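Local coordinates for protein extracellular serine protease (Aeromonas sobria, PDB 3WQB) that cleaves host plasma proteins after paired basic residues, one of them lysine, as a calcium-binding, kexin/furin-like secreted serine protease, at residues H85-D90 against I123-N128; N29-Q34 against I130-I135; D488-L493 against T552-G557. The protein carries 1 engineered substitution. All blocks are in the same frame, centred on the assembly; numbering follows the deposited sequence.

Interaction 1 of 3, residues H85-D90 against I123-N128. With CA (calcium ion), chain C.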
ATOM      1  N   HIS A  85      11.014  -0.227 -24.562  1.00 12.55           N
ATOM      2  CA  HIS A  85      10.417   1.086 -24.798  1.00 12.45           C
ATOM      3  C   HIS A  85      11.506   2.119 -25.046  1.00 12.46           C
ATOM      4  O   HIS A  85      12.485   2.170 -24.294  1.00 11.88           O
ATOM      5  CB  HIS A  85       9.605   1.529 -23.582  1.00 12.31           C
ATOM      6  CG  HIS A  85       8.670   2.664 -23.865  1.00 11.59           C
ATOM      7  ND1 HIS A  85       9.102   3.952 -24.106  1.00 11.10           N
ATOM      8  CD2 HIS A  85       7.324   2.691 -23.992  1.00 11.83           C
ATOM      9  CE1 HIS A  85       8.058   4.726 -24.341  1.00 11.83           C
ATOM     10  NE2 HIS A  85       6.967   3.986 -24.268  1.00 12.07           N
ATOM     11  N   PRO A  86      11.350   2.949 -26.091  1.00 12.92           N
ATOM     12  CA  PRO A  86      12.422   3.892 -26.426  1.00 13.12           C
ATOM     13  C   PRO A  86      12.706   4.925 -25.334  1.00 12.92           C
ATOM     14  O   PRO A  86      13.825   5.462 -25.262  1.00 13.60           O
ATOM     15  CB  PRO A  86      11.915   4.584 -27.705  1.00 13.65           C
ATOM     16  CG  PRO A  86      10.459   4.303 -27.767  1.00 14.63           C
ATOM     17  CD  PRO A  86      10.251   2.986 -27.073  1.00 12.79           C
ATOM     18  N   ASP A  87      11.725   5.168 -24.464  1.00 12.50           N
ATOM     19  CA  ASP A  87      11.902   6.135 -23.385  1.00 12.32           C
ATOM     20  C   ASP A  87      12.165   5.472 -22.037  1.00 12.30           C
ATOM     21  O   ASP A  87      12.142   6.148 -21.012  1.00 12.58           O
ATOM     22  CB  ASP A  87      10.712   7.109 -23.315  1.00 12.34           C
ATOM     23  CG  ASP A  87      11.145   8.541 -23.007  1.00 12.31           C
ATOM     24  OD1 ASP A  87      12.347   8.869 -23.186  1.00 12.77           O
ATOM     25  OD2 ASP A  87      10.283   9.356 -22.605  1.00 12.42           O
ATOM     26  N   LEU A  88      12.433   4.162 -22.050  1.00 12.35           N
ATOM     27  CA  LEU A  88      12.808   3.419 -20.835  1.00 12.01           C
ATOM     28  C   LEU A  88      14.103   2.622 -20.952  1.00 12.02           C
ATOM     29  O   LEU A  88      14.818   2.451 -19.964  1.00 12.13           O
ATOM     30  CB  LEU A  88      11.691   2.464 -20.390  1.00 12.11           C
ATOM     31  CG  LEU A  88      10.360   3.111 -20.000  1.00 11.50           C
ATOM     32  CD1 LEU A  88       9.286   2.050 -19.823  1.00 13.27           C
ATOM     33  CD2 LEU A  88      10.500   3.950 -18.726  1.00 13.15           C
ATOM     34  N   ALA A  89      14.396   2.134 -22.157  1.00 12.13           N
ATOM     35  CA  ALA A  89      15.456   1.150 -22.370  1.00 12.54           C
ATOM     36  C   ALA A  89      16.802   1.557 -21.794  1.00 12.90           C
ATOM     37  O   ALA A  89      17.479   0.739 -21.170  1.00 13.90           O
ATOM     38  CB  ALA A  89      15.588   0.828 -23.860  1.00 12.59           C
ATOM     39  N   ASP A  90      17.183   2.821 -21.989  1.00 13.30           N
ATOM     40  CA  ASP A  90      18.484   3.294 -21.496  1.00 14.10           C
ATOM     41  C   ASP A  90      18.620   3.183 -19.980  1.00 13.72           C
ATOM     42  O   ASP A  90      19.740   3.145 -19.457  1.00 14.21           O
ATOM     43  CB  ASP A  90      18.748   4.746 -21.907  1.00 14.71           C
ATOM     44  CG  ASP A  90      19.032   4.911 -23.386  1.00 17.34           C
ATOM     45  OD1 ASP A  90      19.253   3.899 -24.086  1.00 20.28           O
ATOM     46  OD2 ASP A  90      19.040   6.078 -23.844  1.00 20.97           O
ATOM     47  N   ILE A 123       8.620   7.020 -12.687  1.00  9.57           N
ATOM     48  CA  ILE A 123       9.888   7.017 -11.968  1.00  9.96           C
ATOM     49  C   ILE A 123      11.053   7.501 -12.809  1.00 10.13           C
ATOM     50  O   ILE A 123      11.801   8.385 -12.384  1.00 10.84           O
ATOM     51  CB  ILE A 123      10.237   5.620 -11.421  1.00  9.51           C
ATOM     52  CG1 ILE A 123       9.090   5.050 -10.588  1.00 10.21           C
ATOM     53  CG2 ILE A 123      11.512   5.676 -10.584  1.00 10.91           C
ATOM     54  CD1 ILE A 123       9.315   3.642 -10.119  1.00 11.02           C
ATOM     55  N   ALA A 124      11.208   6.927 -14.000  1.00  9.87           N
ATOM     56  CA  ALA A 124      12.496   6.992 -14.677  1.00 10.56           C
ATOM     57  C   ALA A 124      12.433   7.028 -16.207  1.00 10.45           C
ATOM     58  O   ALA A 124      13.335   6.523 -16.877  1.00 11.10           O
ATOM     59  CB  ALA A 124      13.385   5.841 -14.198  1.00 11.20           C
ATOM     60  N   ALA A 125      11.402   7.651 -16.774  1.00 10.43           N
ATOM     61  CA  ALA A 125      11.437   7.907 -18.219  1.00 10.51           C
ATOM     62  C   ALA A 125      12.717   8.684 -18.532  1.00 11.17           C
ATOM     63  O   ALA A 125      13.111   9.595 -17.795  1.00 10.33           O
ATOM     64  CB  ALA A 125      10.195   8.656 -18.687  1.00 10.83           C
ATOM     65  N   VAL A 126      13.356   8.311 -19.631  1.00 11.71           N
ATOM     66  CA  VAL A 126      14.666   8.852 -19.979  1.00 12.39           C
ATOM     67  C   VAL A 126      14.586  10.342 -20.323  1.00 12.21           C
ATOM     68  O   VAL A 126      13.625  10.802 -20.954  1.00 12.62           O
ATOM     69  CB  VAL A 126      15.290   8.031 -21.145  1.00 12.35           C
ATOM     70  CG1 VAL A 126      16.631   8.603 -21.592  1.00 12.98           C
ATOM     71  CG2 VAL A 126      15.456   6.592 -20.704  1.00 13.93           C
ATOM     72  N   ASP A 127      15.576  11.100 -19.863  1.00 13.00           N
ATOM     73  CA  ASP A 127      15.681  12.513 -20.192  1.00 13.88           C
ATOM     74  C   ASP A 127      16.378  12.665 -21.544  1.00 14.09           C
ATOM     75  O   ASP A 127      17.592  12.508 -21.657  1.00 15.45           O
ATOM     76  CB  ASP A 127      16.468  13.235 -19.102  1.00 14.14           C
ATOM     77  CG  ASP A 127      16.423  14.739 -19.241  1.00 15.04           C
ATOM     78  OD1 ASP A 127      15.526  15.257 -19.932  1.00 15.18           O
ATOM     79  OD2 ASP A 127      17.285  15.403 -18.625  1.00 18.88           O
ATOM     80  N   ASN A 128      15.583  12.932 -22.570  1.00 14.07           N
ATOM     81  CA  ASN A 128      16.082  12.969 -23.945  1.00 14.03           C
ATOM     82  C   ASN A 128      15.187  13.901 -24.769  1.00 14.71           C
ATOM     83  O   ASN A 128      14.681  14.898 -24.239  1.00 15.33           O
ATOM     84  CB  ASN A 128      16.159  11.544 -24.518  1.00 14.20           C
ATOM     85  CG  ASN A 128      14.850  10.787 -24.370  1.00 13.13           C
ATOM     86  OD1 ASN A 128      13.798  11.388 -24.140  1.00 12.49           O
ATOM     87  ND2 ASN A 128      14.906   9.462 -24.498  1.00 13.77           N
TER
HETATM   88 CA    CA C 901      12.016  11.181 -22.552  1.00 12.10          CA
HETATM   89  O   HOH W   1      17.337   7.988 -25.114  1.00 25.84           O
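Asp87 meets Val126 and Asn128 around a calcium ion. Its carboxylate holds the metal with both oxygens, OD1 at 2.4 Å and OD2 at 2.5 Å. The backbone O of Val126 lies 2.3 Å from the ion, and OD1 of Asn128 binds it as well. Asn128 is doubly engaged, since its ND2 also donates to Asp87 OD1 at 2.9 Å in a bent bond; carboxylate and amide are nearly coplanar, 10° apart. Asn128 CG sits between its backbone N and carbonyl carbon (chi1 52°), 3.4 Å from Asp87 OD1. Asn29, Ile130 and Thr132 supply the other oxygens of this site, which resembles the tight calcium site of subtilisins: the loop leaving the helix of His115, a predicted charge-relay residue, wraps around the ion. In the backbone, Val126 N donates to Asp87 O at 2.8 Å in a nearly straight bond (167°), with the donor tilted from the carbonyl plane. Val126 CG2 lies against the same oxygen at 3.4 Å and also touches CB of Asp90, the two side chains crossing at about a right angle. A water joins Asp90 OD2 to Asn128 ND2. Farther out, Asp87 N donates in the ring plane to His85 ND1 at 2.9 Å, while His85 NE2 bonds to Asp327 O, consistent with a neutral ring protonated at NE2. His85 O accepts from both Leu88 N and Ala89 N.

Interaction 2 of 3, residues N29-Q34 against I130-I135. With CA (calcium ion), chain C.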
ATOM      1  N   ASN A  29      12.117  16.935 -23.454  1.00 14.94           N
ATOM      2  CA  ASN A  29      11.099  15.905 -23.630  1.00 13.91           C
ATOM      3  C   ASN A  29       9.792  16.579 -24.021  1.00 14.20           C
ATOM      4  O   ASN A  29       9.278  17.401 -23.269  1.00 14.42           O
ATOM      5  CB  ASN A  29      10.933  15.103 -22.340  1.00 13.30           C
ATOM      6  CG  ASN A  29      12.246  14.548 -21.838  1.00 12.92           C
ATOM      7  OD1 ASN A  29      12.664  13.465 -22.247  1.00 13.71           O
ATOM      8  ND2 ASN A  29      12.912  15.288 -20.947  1.00 12.63           N
ATOM      9  N   PRO A  30       9.257  16.259 -25.212  1.00 14.55           N
ATOM     10  CA  PRO A  30       8.117  17.032 -25.710  1.00 14.60           C
ATOM     11  C   PRO A  30       6.862  17.020 -24.838  1.00 14.06           C
ATOM     12  O   PRO A  30       6.069  17.952 -24.907  1.00 15.19           O
ATOM     13  CB  PRO A  30       7.847  16.418 -27.093  1.00 14.95           C
ATOM     14  CG  PRO A  30       9.184  15.880 -27.510  1.00 16.24           C
ATOM     15  CD  PRO A  30       9.764  15.324 -26.228  1.00 14.82           C
ATOM     16  N   LEU A  31       6.693  15.997 -24.001  1.00 13.51           N
ATOM     17  CA  LEU A  31       5.488  15.907 -23.177  1.00 13.34           C
ATOM     18  C   LEU A  31       5.674  16.388 -21.741  1.00 12.89           C
ATOM     19  O   LEU A  31       4.718  16.366 -20.949  1.00 13.93           O
ATOM     20  CB  LEU A  31       4.931  14.477 -23.173  1.00 13.21           C
ATOM     21  CG  LEU A  31       4.652  13.834 -24.531  1.00 13.22           C
ATOM     22  CD1 LEU A  31       4.219  12.396 -24.304  1.00 14.71           C
ATOM     23  CD2 LEU A  31       3.587  14.598 -25.304  1.00 14.09           C
ATOM     24  N   GLN A  32       6.878  16.831 -21.384  1.00 12.56           N
ATOM     25  CA  GLN A  32       7.140  17.135 -19.970  1.00 12.72           C
ATOM     26  C   GLN A  32       6.317  18.291 -19.417  1.00 12.74           C
ATOM     27  O   GLN A  32       6.019  18.324 -18.225  1.00 12.84           O
ATOM     28  CB  GLN A  32       8.632  17.315 -19.685  1.00 12.56           C
ATOM     29  CG  GLN A  32       9.272  18.593 -20.213  1.00 12.57           C
ATOM     30  CD  GLN A  32      10.742  18.635 -19.879  1.00 12.99           C
ATOM     31  OE1 GLN A  32      11.510  17.784 -20.322  1.00 13.09           O
ATOM     32  NE2 GLN A  32      11.143  19.614 -19.074  1.00 13.32           N
ATOM     33  N   ASP A  33       5.933  19.228 -20.274  1.00 13.00           N
ATOM     34  CA  ASP A  33       5.091  20.333 -19.820  1.00 12.78           C
ATOM     35  C   ASP A  33       3.653  19.916 -19.533  1.00 13.03           C
ATOM     36  O   ASP A  33       2.884  20.702 -18.989  1.00 13.33           O
ATOM     37  CB  ASP A  33       5.157  21.528 -20.783  1.00 13.83           C
ATOM     38  CG  ASP A  33       6.504  22.228 -20.745  1.00 15.84           C
ATOM     39  OD1 ASP A  33       7.090  22.355 -19.644  1.00 18.64           O
ATOM     40  OD2 ASP A  33       6.978  22.657 -21.818  1.00 21.08           O
ATOM     41  N   GLN A  34       3.303  18.677 -19.890  1.00 12.26           N
ATOM     42  CA  GLN A  34       1.998  18.122 -19.537  1.00 12.28           C
ATOM     43  C   GLN A  34       2.056  17.104 -18.395  1.00 11.73           C
ATOM     44  O   GLN A  34       1.041  16.490 -18.045  1.00 11.98           O
ATOM     45  CB  GLN A  34       1.280  17.581 -20.780  1.00 12.34           C
ATOM     46  CG  GLN A  34       0.755  18.700 -21.675  1.00 13.27           C
ATOM     47  CD  GLN A  34      -0.521  19.328 -21.164  1.00 14.39           C
ATOM     48  OE1 GLN A  34      -0.732  19.453 -19.957  1.00 13.25           O
ATOM     49  NE2 GLN A  34      -1.394  19.711 -22.082  1.00 16.00           N
ATOM     50  N   ILE A 130      12.470  12.743 -26.618  1.00 14.48           N
ATOM     51  CA  ILE A 130      11.199  12.059 -26.866  1.00 14.11           C
ATOM     52  C   ILE A 130      10.378  11.912 -25.591  1.00 13.29           C
ATOM     53  O   ILE A 130      10.925  11.935 -24.489  1.00 13.59           O
ATOM     54  CB  ILE A 130      11.384  10.673 -27.545  1.00 14.07           C
ATOM     55  CG1 ILE A 130      12.200   9.725 -26.659  1.00 14.90           C
ATOM     56  CG2 ILE A 130      12.031  10.832 -28.928  1.00 15.25           C
ATOM     57  CD1 ILE A 130      12.153   8.262 -27.099  1.00 16.07           C
ATOM     58  N   GLY A 131       9.067  11.792 -25.747  1.00 12.71           N
ATOM     59  CA  GLY A 131       8.206  11.397 -24.642  1.00 12.42           C
ATOM     60  C   GLY A 131       8.246  12.295 -23.430  1.00 12.34           C
ATOM     61  O   GLY A 131       8.193  13.523 -23.543  1.00 12.68           O
ATOM     62  N   THR A 132       8.352  11.652 -22.273  1.00 11.99           N
ATOM     63  CA  THR A 132       8.247  12.313 -20.976  1.00 11.38           C
ATOM     64  C   THR A 132       9.608  12.373 -20.285  1.00 11.31           C
ATOM     65  O   THR A 132      10.614  11.849 -20.789  1.00 11.73           O
ATOM     66  CB  THR A 132       7.278  11.540 -20.066  1.00 11.28           C
ATOM     67  OG1 THR A 132       7.682  10.167 -20.015  1.00 12.61           O
ATOM     68  CG2 THR A 132       5.827  11.648 -20.572  1.00 11.74           C
ATOM     69  N   LYS A 133       9.626  13.018 -19.121  1.00 11.29           N
ATOM     70  CA  LYS A 133      10.808  13.058 -18.270  1.00 11.26           C
ATOM     71  C   LYS A 133      10.462  12.379 -16.952  1.00 11.12           C
ATOM     72  O   LYS A 133       9.498  12.753 -16.295  1.00 11.67           O
ATOM     73  CB  LYS A 133      11.238  14.507 -18.018  1.00 11.55           C
ATOM     74  CG  LYS A 133      12.614  14.652 -17.358  1.00 11.58           C
ATOM     75  CD  LYS A 133      12.899  16.110 -16.990  1.00 12.98           C
ATOM     76  CE  LYS A 133      14.338  16.300 -16.541  1.00 12.38           C
ATOM     77  NZ  LYS A 133      14.594  17.679 -16.000  1.00 12.39           N
ATOM     78  N   GLY A 134      11.247  11.383 -16.560  1.00 10.53           N
ATOM     79  CA  GLY A 134      11.031  10.758 -15.258  1.00 10.70           C
ATOM     80  C   GLY A 134      11.254  11.722 -14.104  1.00 10.57           C
ATOM     81  O   GLY A 134      11.955  12.737 -14.239  1.00 11.46           O
ATOM     82  N   ILE A 135      10.653  11.408 -12.959  1.00 10.31           N
ATOM     83  CA  ILE A 135      10.957  12.128 -11.729  1.00 10.23           C
ATOM     84  C   ILE A 135      12.453  12.007 -11.413  1.00 10.33           C
ATOM     85  O   ILE A 135      13.096  12.984 -11.017  1.00 10.58           O
ATOM     86  CB  ILE A 135      10.134  11.547 -10.581  1.00  9.40           C
ATOM     87  CG1 ILE A 135       8.669  11.919 -10.745  1.00  9.04           C
ATOM     88  CG2 ILE A 135      10.634  12.017  -9.217  1.00 10.54           C
ATOM     89  CD1 ILE A 135       7.748  11.052  -9.893  1.00 10.49           C
TER
HETATM   90 CA    CA C 901      12.016  11.181 -22.552  1.00 12.10          CA
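Gly131 O takes a hydrogen bond from Leu31 N at 2.9 Å, with an N-H...O angle of 158° and the donor tilted from the carbonyl plane. Carbon atoms crowd the same oxygen: CB of Asn29 and CB of Leu31 each lie 3.4 Å away, and Pro30 CD lies close by. Asn29 to Gln32 form a type I beta turn, and this carbonyl meets its third residue. Asn29 OD1 binds the calcium ion at 2.4 Å, as do the backbone O atoms of Ile130 and Thr132; Asp87, Val126 and Asn128 complete the subtilisin-like site. The other end of the amide is fixed too. Asn29 ND2 donates to Gln32 OE1 at 2.9 Å, in the amide plane of Asn29 and nearly along the C=O axis of Gln32, and it also bonds to Asp127 OD1. Gln32 CG lies between its own N and carbonyl carbon (chi1 72°), the chain runs extended to CD, and OE1 meets Asn29, whose backbone N adds a weak bond. The extended Lys133 crosses Asn29 at about a right angle with CB 3.5 Å from ND2; its NZ goes on to Pro26. Leu31 CB also packs on Thr132 CG2 at 3.9 Å. With ND2 committed to Gln32 and Asp127, rotation of the amide is restrained and OD1 is held toward the metal; donation from ND2 to acidic Asp127 would probably also leave OD1 somewhat more electron-rich for the ion.

Interaction 3 of 3, residues D488-L493 against T552-G557. With CA (calcium ion), chain D.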
ATOM      1  N   ASP A 488     -19.305  -1.718  12.276  1.00 11.30           N
ATOM      2  CA  ASP A 488     -19.805  -0.833  13.328  1.00 11.71           C
ATOM      3  C   ASP A 488     -18.696  -0.276  14.211  1.00 11.44           C
ATOM      4  O   ASP A 488     -18.924   0.672  14.955  1.00 11.27           O
ATOM      5  CB  ASP A 488     -20.819  -1.562  14.218  1.00 11.72           C
ATOM      6  CG  ASP A 488     -22.164  -1.761  13.542  1.00 12.96           C
ATOM      7  OD1 ASP A 488     -22.342  -1.286  12.402  1.00 13.89           O
ATOM      8  OD2 ASP A 488     -23.039  -2.401  14.169  1.00 13.40           O
ATOM      9  N   LEU A 489     -17.507  -0.867  14.142  1.00 11.48           N
ATOM     10  CA  LEU A 489     -16.463  -0.562  15.114  1.00 11.77           C
ATOM     11  C   LEU A 489     -15.525   0.568  14.717  1.00 11.45           C
ATOM     12  O   LEU A 489     -14.990   0.614  13.598  1.00 12.40           O
ATOM     13  CB  LEU A 489     -15.669  -1.823  15.474  1.00 11.92           C
ATOM     14  CG  LEU A 489     -16.488  -2.985  16.044  1.00 12.20           C
ATOM     15  CD1 LEU A 489     -15.568  -4.145  16.285  1.00 13.77           C
ATOM     16  CD2 LEU A 489     -17.234  -2.604  17.325  1.00 13.11           C
ATOM     17  N   LEU A 490     -15.369   1.492  15.659  1.00 11.27           N
ATOM     18  CA  LEU A 490     -14.379   2.554  15.619  1.00 11.25           C
ATOM     19  C   LEU A 490     -13.264   2.164  16.585  1.00 10.84           C
ATOM     20  O   LEU A 490     -13.514   1.955  17.782  1.00 11.13           O
ATOM     21  CB  LEU A 490     -15.035   3.875  16.052  1.00 11.45           C
ATOM     22  CG  LEU A 490     -14.124   5.049  16.405  1.00 12.51           C
ATOM     23  CD1 LEU A 490     -13.480   5.602  15.155  1.00 14.16           C
ATOM     24  CD2 LEU A 490     -14.909   6.137  17.111  1.00 14.60           C
ATOM     25  N   ILE A 491     -12.041   2.046  16.070  1.00 10.66           N
ATOM     26  CA  ILE A 491     -10.885   1.661  16.886  1.00 11.21           C
ATOM     27  C   ILE A 491      -9.881   2.806  16.902  1.00 10.97           C
ATOM     28  O   ILE A 491      -9.426   3.261  15.848  1.00 10.83           O
ATOM     29  CB  ILE A 491     -10.243   0.358  16.355  1.00 11.11           C
ATOM     30  CG1 ILE A 491     -11.291  -0.758  16.275  1.00 13.05           C
ATOM     31  CG2 ILE A 491      -9.023  -0.052  17.199  1.00 12.27           C
ATOM     32  CD1 ILE A 491     -10.754  -2.098  15.750  1.00 14.05           C
ATOM     33  N   GLU A 492      -9.547   3.266  18.104  1.00 11.13           N
ATOM     34  CA  GLU A 492      -8.703   4.442  18.300  1.00 11.70           C
ATOM     35  C   GLU A 492      -7.631   4.159  19.347  1.00 10.89           C
ATOM     36  O   GLU A 492      -7.841   3.374  20.265  1.00 12.09           O
ATOM     37  CB  GLU A 492      -9.588   5.611  18.735  1.00 12.50           C
ATOM     38  CG  GLU A 492      -9.002   7.012  18.599  1.00 14.58           C
ATOM     39  CD  GLU A 492     -10.067   8.121  18.621  1.00 16.17           C
ATOM     40  OE1 GLU A 492      -9.672   9.309  18.589  1.00 18.81           O
ATOM     41  OE2 GLU A 492     -11.291   7.827  18.653  1.00 17.28           O
ATOM     42  N   LEU A 493      -6.486   4.812  19.199  1.00 10.69           N
ATOM     43  CA  LEU A 493      -5.363   4.658  20.118  1.00 10.66           C
ATOM     44  C   LEU A 493      -4.963   6.015  20.681  1.00 10.53           C
ATOM     45  O   LEU A 493      -4.922   7.011  19.945  1.00 10.57           O
ATOM     46  CB  LEU A 493      -4.179   4.015  19.405  1.00 10.85           C
ATOM     47  CG  LEU A 493      -2.954   3.633  20.244  1.00 10.54           C
ATOM     48  CD1 LEU A 493      -3.292   2.536  21.245  1.00 12.07           C
ATOM     49  CD2 LEU A 493      -1.791   3.208  19.356  1.00 12.61           C
ATOM     50  N   THR A 552     -15.453   1.252  19.972  1.00 11.71           N
ATOM     51  CA  THR A 552     -16.864   1.603  20.150  1.00 11.88           C
ATOM     52  C   THR A 552     -17.685   1.078  18.985  1.00 11.54           C
ATOM     53  O   THR A 552     -17.267   1.179  17.834  1.00 11.47           O
ATOM     54  CB  THR A 552     -17.066   3.136  20.204  1.00 12.17           C
ATOM     55  OG1 THR A 552     -16.115   3.729  21.095  1.00 13.06           O
ATOM     56  CG2 THR A 552     -18.459   3.468  20.709  1.00 13.38           C
ATOM     57  N   ASP A 553     -18.852   0.516  19.291  1.00 11.60           N
ATOM     58  CA  ASP A 553     -19.856   0.199  18.283  1.00 11.99           C
ATOM     59  C   ASP A 553     -20.701   1.460  18.091  1.00 12.14           C
ATOM     60  O   ASP A 553     -21.353   1.924  19.025  1.00 12.56           O
ATOM     61  CB  ASP A 553     -20.686  -1.010  18.761  1.00 12.19           C
ATOM     62  CG  ASP A 553     -21.854  -1.361  17.833  1.00 12.46           C
ATOM     63  OD1 ASP A 553     -22.419  -0.485  17.137  1.00 13.59           O
ATOM     64  OD2 ASP A 553     -22.238  -2.545  17.814  1.00 14.06           O
ATOM     65  N   VAL A 554     -20.651   2.030  16.890  1.00 12.15           N
ATOM     66  CA  VAL A 554     -21.223   3.352  16.641  1.00 12.36           C
ATOM     67  C   VAL A 554     -22.423   3.341  15.692  1.00 12.42           C
ATOM     68  O   VAL A 554     -22.719   4.356  15.058  1.00 13.11           O
ATOM     69  CB  VAL A 554     -20.148   4.367  16.117  1.00 12.19           C
ATOM     70  CG1 VAL A 554     -19.025   4.556  17.140  1.00 12.91           C
ATOM     71  CG2 VAL A 554     -19.599   3.943  14.749  1.00 13.07           C
ATOM     72  N   ALA A 555     -23.094   2.198  15.572  1.00 12.62           N
ATOM     73  CA  ALA A 555     -24.253   2.120  14.673  1.00 13.07           C
ATOM     74  C   ALA A 555     -25.196   0.987  15.009  1.00 13.89           C
ATOM     75  O   ALA A 555     -24.762  -0.134  15.278  1.00 13.57           O
ATOM     76  CB  ALA A 555     -23.791   1.982  13.226  1.00 13.21           C
ATOM     77  N   ASN A 556     -26.496   1.276  14.950  1.00 14.74           N
ATOM     78  CA  ASN A 556     -27.498   0.217  15.022  1.00 16.29           C
ATOM     79  C   ASN A 556     -28.454   0.202  13.829  1.00 17.30           C
ATOM     80  O   ASN A 556     -29.329  -0.662  13.738  1.00 18.79           O
ATOM     81  CB  ASN A 556     -28.266   0.241  16.355  1.00 16.60           C
ATOM     82  CG  ASN A 556     -28.994   1.549  16.605  1.00 16.89           C
ATOM     83  OD1 ASN A 556     -28.956   2.478  15.800  1.00 17.55           O
ATOM     84  ND2 ASN A 556     -29.652   1.627  17.752  1.00 18.31           N
ATOM     85  N   GLY A 557     -28.275   1.143  12.907  1.00 18.21           N
ATOM     86  CA  GLY A 557     -29.120   1.193  11.714  1.00 18.87           C
ATOM     87  C   GLY A 557     -28.672   0.168  10.690  1.00 19.17           C
ATOM     88  O   GLY A 557     -27.492  -0.203  10.649  1.00 19.49           O
TER
HETATM   89 CA    CA D 902     -24.116  -2.159  16.231  1.00 13.46          CA
HETATM   90  O   HOH W   2     -13.607   3.854  20.027  1.00 12.96           O
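Asp488 and Asp553 grip a calcium ion from adjoining ends of two antiparallel strands, in different ways. Asp488 binds through OD2 alone, at 2.3 Å, whereas Asp553 chelates with both oxygens, its OD2 at 2.5 Å. The backbone O of Ala555 is a further ligand, 2.3 Å from the metal, and Asp454, Asn578 and Asn579 fill the remaining positions. The site lies where the paired strands 489-494 and 545-553 meet at one end, in the P-domain, the beta-sandwich that follows the subtilisin domain in kexin and furin relatives. The carboxylates have second partners: Asp488 OD1 forms a salt bridge with Arg559, which would offset part of the negative charge collected here, and Asp553 has His483 as a polar neighbour. Asp553 CG stands anti to its backbone N (chi1 175°), which puts it 2.9 Å from the ion. Asp553 OD1 accepts from Ala555 N at 3.2 Å, an Asx turn, consistent with Ala555 O reaching the same ion. Next to the site the strands pair through backbone bonds. Val554 N donates to Asp488 O at 2.9 Å. Leu490 and Thr552 form a hydrogen-bonded antiparallel pair, with bonds both ways between their N and O atoms; Leu489 and Asp553 are the neighbouring non-hydrogen-bonded pair, where Leu489 CD2 packs on CA and CB of Asp553. Leu490, on the face it shares with Thr552, touches Val554 CG1 of the following loop with its CB at 4.2 Å, and Val381 and Tyr383 of strand 379-384 pack onto Val554. Leu489 turns to the other face, against Leu481 of strand 471-482. A water donates to Leu490 O and is hydrogen-bonded to Thr552 OG1, 2.7 Å away.

In the fold
From the N terminus, residues 29-34 come first and meet 130-135; interaction 2 therefore closes a loop of 95 residues. Interaction 1 is nested inside it, joining the loop after strand 73-77 to the end of helix 115-124 with 32 residues between. The two share one calcium ion, their centres are 10 Å apart, and together they tie the N-terminal segment and two loops of the subtilisin domain. Interaction 3 follows in series, closing a 58-residue loop within the P-domain. Its nearest atoms lie about 32 Å from either of the others, on the opposite side of the chain's centre, and it has a calcium ion of its own.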